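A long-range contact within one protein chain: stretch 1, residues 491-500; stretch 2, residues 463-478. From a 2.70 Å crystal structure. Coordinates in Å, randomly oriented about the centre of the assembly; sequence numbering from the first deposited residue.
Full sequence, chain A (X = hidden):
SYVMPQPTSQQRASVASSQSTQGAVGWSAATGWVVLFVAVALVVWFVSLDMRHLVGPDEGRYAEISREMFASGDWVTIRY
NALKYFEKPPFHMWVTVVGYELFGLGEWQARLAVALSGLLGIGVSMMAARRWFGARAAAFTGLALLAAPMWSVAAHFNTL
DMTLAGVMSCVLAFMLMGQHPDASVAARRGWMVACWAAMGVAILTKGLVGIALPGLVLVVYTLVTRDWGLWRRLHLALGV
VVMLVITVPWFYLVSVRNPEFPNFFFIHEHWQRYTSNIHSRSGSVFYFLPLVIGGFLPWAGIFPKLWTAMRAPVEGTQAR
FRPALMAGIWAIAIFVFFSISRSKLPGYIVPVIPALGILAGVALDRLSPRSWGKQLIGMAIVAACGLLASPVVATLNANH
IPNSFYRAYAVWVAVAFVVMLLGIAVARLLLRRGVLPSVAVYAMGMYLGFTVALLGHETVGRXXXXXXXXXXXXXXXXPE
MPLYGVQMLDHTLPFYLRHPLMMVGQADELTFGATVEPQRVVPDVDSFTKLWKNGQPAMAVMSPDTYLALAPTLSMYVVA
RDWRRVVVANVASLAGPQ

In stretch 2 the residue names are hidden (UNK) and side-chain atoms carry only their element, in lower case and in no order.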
# COMPACT_ATOMS: atom_id res chain seq x y z
N HIS A 491 3.66 -1.33 16.59
CA HIS A 491 2.83 -1.81 15.49
C HIS A 491 3.26 -3.17 14.95
O HIS A 491 2.47 -3.80 14.24
CB HIS A 491 2.83 -0.80 14.35
CG HIS A 491 2.13 0.48 14.67
ND1 HIS A 491 0.76 0.59 14.70
CD2 HIS A 491 2.61 1.71 14.98
CE1 HIS A 491 0.42 1.84 15.00
NE2 HIS A 491 1.53 2.53 15.17
N THR A 492 4.46 -3.64 15.27
CA THR A 492 4.96 -4.88 14.70
C THR A 492 5.21 -5.97 15.73
O THR A 492 4.98 -7.15 15.44
CB THR A 492 6.26 -4.62 13.93
OG1 THR A 492 7.22 -4.01 14.79
CG2 THR A 492 5.99 -3.71 12.74
N LEU A 493 5.68 -5.62 16.93
CA LEU A 493 6.00 -6.64 17.92
C LEU A 493 4.79 -7.44 18.39
O LEU A 493 4.92 -8.67 18.52
CB LEU A 493 6.73 -6.00 19.11
CG LEU A 493 7.20 -6.97 20.20
CD1 LEU A 493 8.24 -7.92 19.65
CD2 LEU A 493 7.74 -6.21 21.40
N PRO A 494 3.63 -6.84 18.67
CA PRO A 494 2.48 -7.68 19.06
C PRO A 494 2.10 -8.70 18.00
O PRO A 494 1.70 -9.82 18.36
CB PRO A 494 1.35 -6.66 19.31
CG PRO A 494 1.84 -5.37 18.75
CD PRO A 494 3.32 -5.41 18.84
N PHE A 495 2.22 -8.37 16.72
CA PHE A 495 1.94 -9.35 15.67
C PHE A 495 2.89 -10.53 15.78
O PHE A 495 2.47 -11.69 15.74
CB PHE A 495 2.05 -8.71 14.29
CG PHE A 495 1.91 -9.70 13.15
CD1 PHE A 495 0.65 -10.08 12.70
CD2 PHE A 495 3.03 -10.24 12.54
CE1 PHE A 495 0.52 -10.98 11.65
CE2 PHE A 495 2.90 -11.15 11.49
CZ PHE A 495 1.65 -11.52 11.04
N TYR A 496 4.19 -10.25 15.90
CA TYR A 496 5.17 -11.34 15.97
C TYR A 496 5.02 -12.15 17.26
O TYR A 496 5.37 -13.33 17.28
CB TYR A 496 6.59 -10.79 15.84
CG TYR A 496 6.94 -10.45 14.42
CD1 TYR A 496 7.24 -11.45 13.51
CD2 TYR A 496 6.95 -9.13 13.98
CE1 TYR A 496 7.56 -11.15 12.20
CE2 TYR A 496 7.26 -8.82 12.66
CZ TYR A 496 7.57 -9.84 11.78
OH TYR A 496 7.88 -9.54 10.48
N LEU A 497 4.48 -11.54 18.32
CA LEU A 497 4.23 -12.28 19.54
C LEU A 497 2.90 -13.03 19.53
O LEU A 497 2.67 -13.86 20.41
CB LEU A 497 4.26 -11.34 20.75
CG LEU A 497 5.64 -10.80 21.12
CD1 LEU A 497 5.53 -9.75 22.20
CD2 LEU A 497 6.55 -11.94 21.56
N ARG A 498 2.05 -12.77 18.54
CA ARG A 498 0.67 -13.28 18.53
C ARG A 498 -0.02 -12.93 19.84
O ARG A 498 -0.67 -13.76 20.48
CB ARG A 498 0.64 -14.79 18.26
CG ARG A 498 1.60 -15.29 17.19
CD ARG A 498 1.15 -14.88 15.80
NE ARG A 498 1.80 -15.67 14.75
CZ ARG A 498 2.82 -15.25 14.01
NH1 ARG A 498 3.33 -14.04 14.20
NH2 ARG A 498 3.33 -16.04 13.07
N HIS A 499 0.14 -11.67 20.26
CA HIS A 499 -0.30 -11.23 21.58
C HIS A 499 -0.59 -9.73 21.58
O HIS A 499 0.30 -8.93 21.27
CB HIS A 499 0.77 -11.58 22.61
CG HIS A 499 0.30 -11.44 24.03
ND1 HIS A 499 0.03 -10.23 24.61
CD2 HIS A 499 0.08 -12.38 24.99
CE1 HIS A 499 -0.35 -10.42 25.86
NE2 HIS A 499 -0.32 -11.71 26.12
N PRO A 500 -1.81 -9.32 21.92
CA PRO A 500 -2.16 -7.90 21.85
C PRO A 500 -1.55 -7.10 22.99
O PRO A 500 -1.24 -7.62 24.07
CB PRO A 500 -3.69 -7.90 21.95
CG PRO A 500 -4.10 -9.33 21.78
CD PRO A 500 -2.96 -10.15 22.28
N UNK A 463 15.54 -4.74 12.18
CA UNK A 463 15.79 -4.33 13.57
C UNK A 463 14.68 -3.47 14.15
O UNK A 463 14.56 -3.39 15.37
c UNK A 463 16.57 -4.20 11.27
c UNK A 463 17.11 -3.56 13.48
c UNK A 463 17.17 -3.09 12.07
N UNK A 464 13.87 -2.82 13.31
CA UNK A 464 12.78 -2.01 13.83
C UNK A 464 11.55 -2.85 14.13
O UNK A 464 10.77 -2.51 15.02
c UNK A 464 12.43 -0.90 12.84
N UNK A 465 11.36 -3.95 13.39
CA UNK A 465 10.17 -4.77 13.57
C UNK A 465 10.12 -5.45 14.93
O UNK A 465 9.04 -5.80 15.39
o UNK A 465 11.13 -6.79 12.63
c UNK A 465 10.10 -5.83 12.47
N UNK A 466 11.27 -5.64 15.57
CA UNK A 466 11.29 -6.35 16.83
C UNK A 466 11.12 -7.85 16.72
O UNK A 466 11.03 -8.52 17.74
N UNK A 467 11.06 -8.38 15.50
CA UNK A 467 10.92 -9.82 15.33
C UNK A 467 12.12 -10.59 15.88
O UNK A 467 11.97 -11.76 16.24
c UNK A 467 10.72 -10.16 13.85
N UNK A 468 13.29 -9.95 15.96
CA UNK A 468 14.46 -10.64 16.50
C UNK A 468 14.31 -10.92 17.99
O UNK A 468 14.60 -12.03 18.45
o UNK A 468 16.82 -8.88 14.34
c UNK A 468 15.72 -9.80 16.24
c UNK A 468 16.16 -9.84 14.78
o UNK A 468 15.87 -10.84 14.09
N UNK A 469 13.84 -9.93 18.76
CA UNK A 469 13.67 -10.13 20.20
C UNK A 469 12.34 -10.77 20.54
O UNK A 469 12.05 -10.99 21.73
c UNK A 469 12.54 -7.95 20.82
c UNK A 469 12.57 -6.68 21.63
c UNK A 469 13.81 -8.80 20.97
c UNK A 469 15.03 -8.04 20.49
N UNK A 470 11.51 -11.08 19.55
CA UNK A 470 10.25 -11.76 19.84
C UNK A 470 10.45 -13.15 20.44
O UNK A 470 9.76 -13.46 21.43
c UNK A 470 9.37 -11.81 18.58
N UNK A 471 11.34 -14.01 19.94
CA UNK A 471 11.50 -15.33 20.60
C UNK A 471 11.93 -15.25 22.05
O UNK A 471 11.44 -16.03 22.87
c UNK A 471 12.56 -16.02 19.73
c UNK A 471 12.10 -13.96 18.67
c UNK A 471 12.41 -15.40 18.40
N UNK A 472 12.85 -14.34 22.40
CA UNK A 472 13.24 -14.17 23.80
C UNK A 472 12.04 -13.84 24.68
O UNK A 472 11.88 -14.39 25.77
c UNK A 472 16.42 -14.45 24.15
o UNK A 472 16.15 -14.63 25.34
c UNK A 472 14.31 -13.08 23.93
n UNK A 472 17.40 -15.11 23.53
c UNK A 472 15.65 -13.44 23.31
N UNK A 473 11.17 -12.94 24.21
CA UNK A 473 10.00 -12.54 24.98
C UNK A 473 8.99 -13.67 25.07
O UNK A 473 8.40 -13.91 26.13
c UNK A 473 10.40 -10.14 24.33
c UNK A 473 9.38 -11.27 24.37
c UNK A 473 9.93 -8.93 23.58
c UNK A 473 8.14 -10.85 25.15
N UNK A 474 8.79 -14.40 23.97
CA UNK A 474 7.77 -15.44 23.92
C UNK A 474 8.10 -16.62 24.83
O UNK A 474 7.19 -17.38 25.19
c UNK A 474 7.59 -15.93 22.49
N UNK A 475 9.37 -16.79 25.20
CA UNK A 475 9.74 -17.90 26.07
C UNK A 475 9.04 -17.81 27.43
O UNK A 475 8.70 -18.83 28.02
c UNK A 475 11.76 -19.18 27.01
n UNK A 475 13.71 -20.04 28.15
c UNK A 475 11.25 -17.95 26.25
c UNK A 475 13.24 -19.11 27.33
o UNK A 475 13.95 -18.23 26.85
N UNK A 476 8.80 -16.59 27.91
CA UNK A 476 8.18 -16.38 29.21
C UNK A 476 6.81 -15.72 29.15
O UNK A 476 6.09 -15.74 30.15
c UNK A 476 11.34 -18.25 31.69
c UNK A 476 10.37 -16.25 30.52
n UNK A 476 12.17 -18.64 30.51
c UNK A 476 10.07 -17.53 31.29
c UNK A 476 9.09 -15.54 30.12
N UNK A 477 6.43 -15.13 28.02
CA UNK A 477 5.14 -14.46 27.89
C UNK A 477 4.06 -15.47 27.49
O UNK A 477 4.24 -16.24 26.54
c UNK A 477 4.09 -11.59 25.42
c UNK A 477 3.92 -12.55 26.59
c UNK A 477 5.21 -13.34 26.86
c UNK A 477 3.48 -11.81 27.84
N UNK A 478 2.95 -15.45 28.21
CA UNK A 478 1.80 -16.31 27.97
C UNK A 478 0.62 -15.49 27.46
O UNK A 478 0.58 -14.26 27.64
o UNK A 478 0.84 -16.09 30.18
c UNK A 478 2.60 -17.70 29.90
c UNK A 478 1.40 -17.03 29.26

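Position 463 has three side-chain carbons that close a ring onto its own backbone N, and it touches nothing on stretch 1: Pro 463. Position 464 carries one carbon, lying sideways to the partner, and is Ala 464. At 465 one carbon bears one oxygen; that carbon lies 4.1 Å from Tyr 496 CE2, while the backbone O of 465 accepts a hydrogen bond from Thr 492 OG1 at 2.6 Å. This is Ser 465. The serine OG bonds within its own stretch, accepting a hydrogen bond from the backbone N of position 467 at 3.3 Å.

Position 466 has no side-chain atoms, and its backbone O rests 3.4 Å from Leu 493 CD1, so it is Gly 466. Its positive phi favours glycine, and an ideal CB would point toward stretch 1, a tight 3.5 Å from that same Leu 493 CD1. At 467 a single carbon sits 3.5 Å from the centroid of the Tyr 496 ring, almost on the ring normal. This is Ala 467, whose CB makes a CH-pi contact over the ring face.

Position 468 shows two carbons, the second with two oxygens, pointing away from the partner: Asp 468. Position 469 has four carbons forked at the first, with one arm two carbons long; the inner carbon of that arm only grazes Leu 493 CD1 at 4.5 Å, and this is Ile 469. At 470 one carbon lies 4.0 Å from Tyr 496 CB, 4.1 Å from Leu 497 CD2 and 4.2 Å from Leu 493 CD1, so one methyl serves three neighbours; it is Ala 470.

Position 471, another three-carbon ring onto N, is Pro 471, pointing away. Position 472, three carbons ending in one oxygen and one nitrogen, is Gln 472, whose end also leads away. Four carbons forked at the first return at 473, toward the partner: the end of the longer arm lies 4.1 Å from Leu 493 CD2 and the forking carbon 4.0 Å from Leu 497 CD2, and this is Ile 473. The lone carbon of 474 lies 4.2 Å from Leu 497 CD2 and belongs to Ala 474.

Position 475, three carbons ending in an oxygen and a nitrogen, is Gln 475; position 476, four carbons in a row ending in nitrogen, is Lys 476. Neither touches stretch 1. At 477 four carbons fork at the second; one terminal carbon lies over the His 499 ring, 4.2 Å from the centroid, and 4.0 Å from Leu 497 CD1. This is Leu 477. Position 478, one carbon bearing an oxygen and a carbon, points its side chain away, but its backbone O approaches His 499 NE2 to 3.1 Å at the ring edge; it is Thr 478.

Alanines take the close places against Tyr 496 and Leu 497, while Ile 473 and Leu 477 pack large side chain on large side chain. The helices 470-474 and 493-497 cross at 60°, their axes 10.0 Å apart. Ala 470 CB packs against Leu 493, Tyr 496 and Leu 497, Ala 474 CB against Leu 497, and Ala 467 CB, before the helix, covers one face of the Tyr 496 ring. A short hydrogen bond from Thr 492 OG1 to Ser 465 O (2.6 Å) anchors one end, while Leu 477 against His 499 extends the apolar packing toward the other.

Stretch 2 463-478: PASGADIAPQIAQKLT
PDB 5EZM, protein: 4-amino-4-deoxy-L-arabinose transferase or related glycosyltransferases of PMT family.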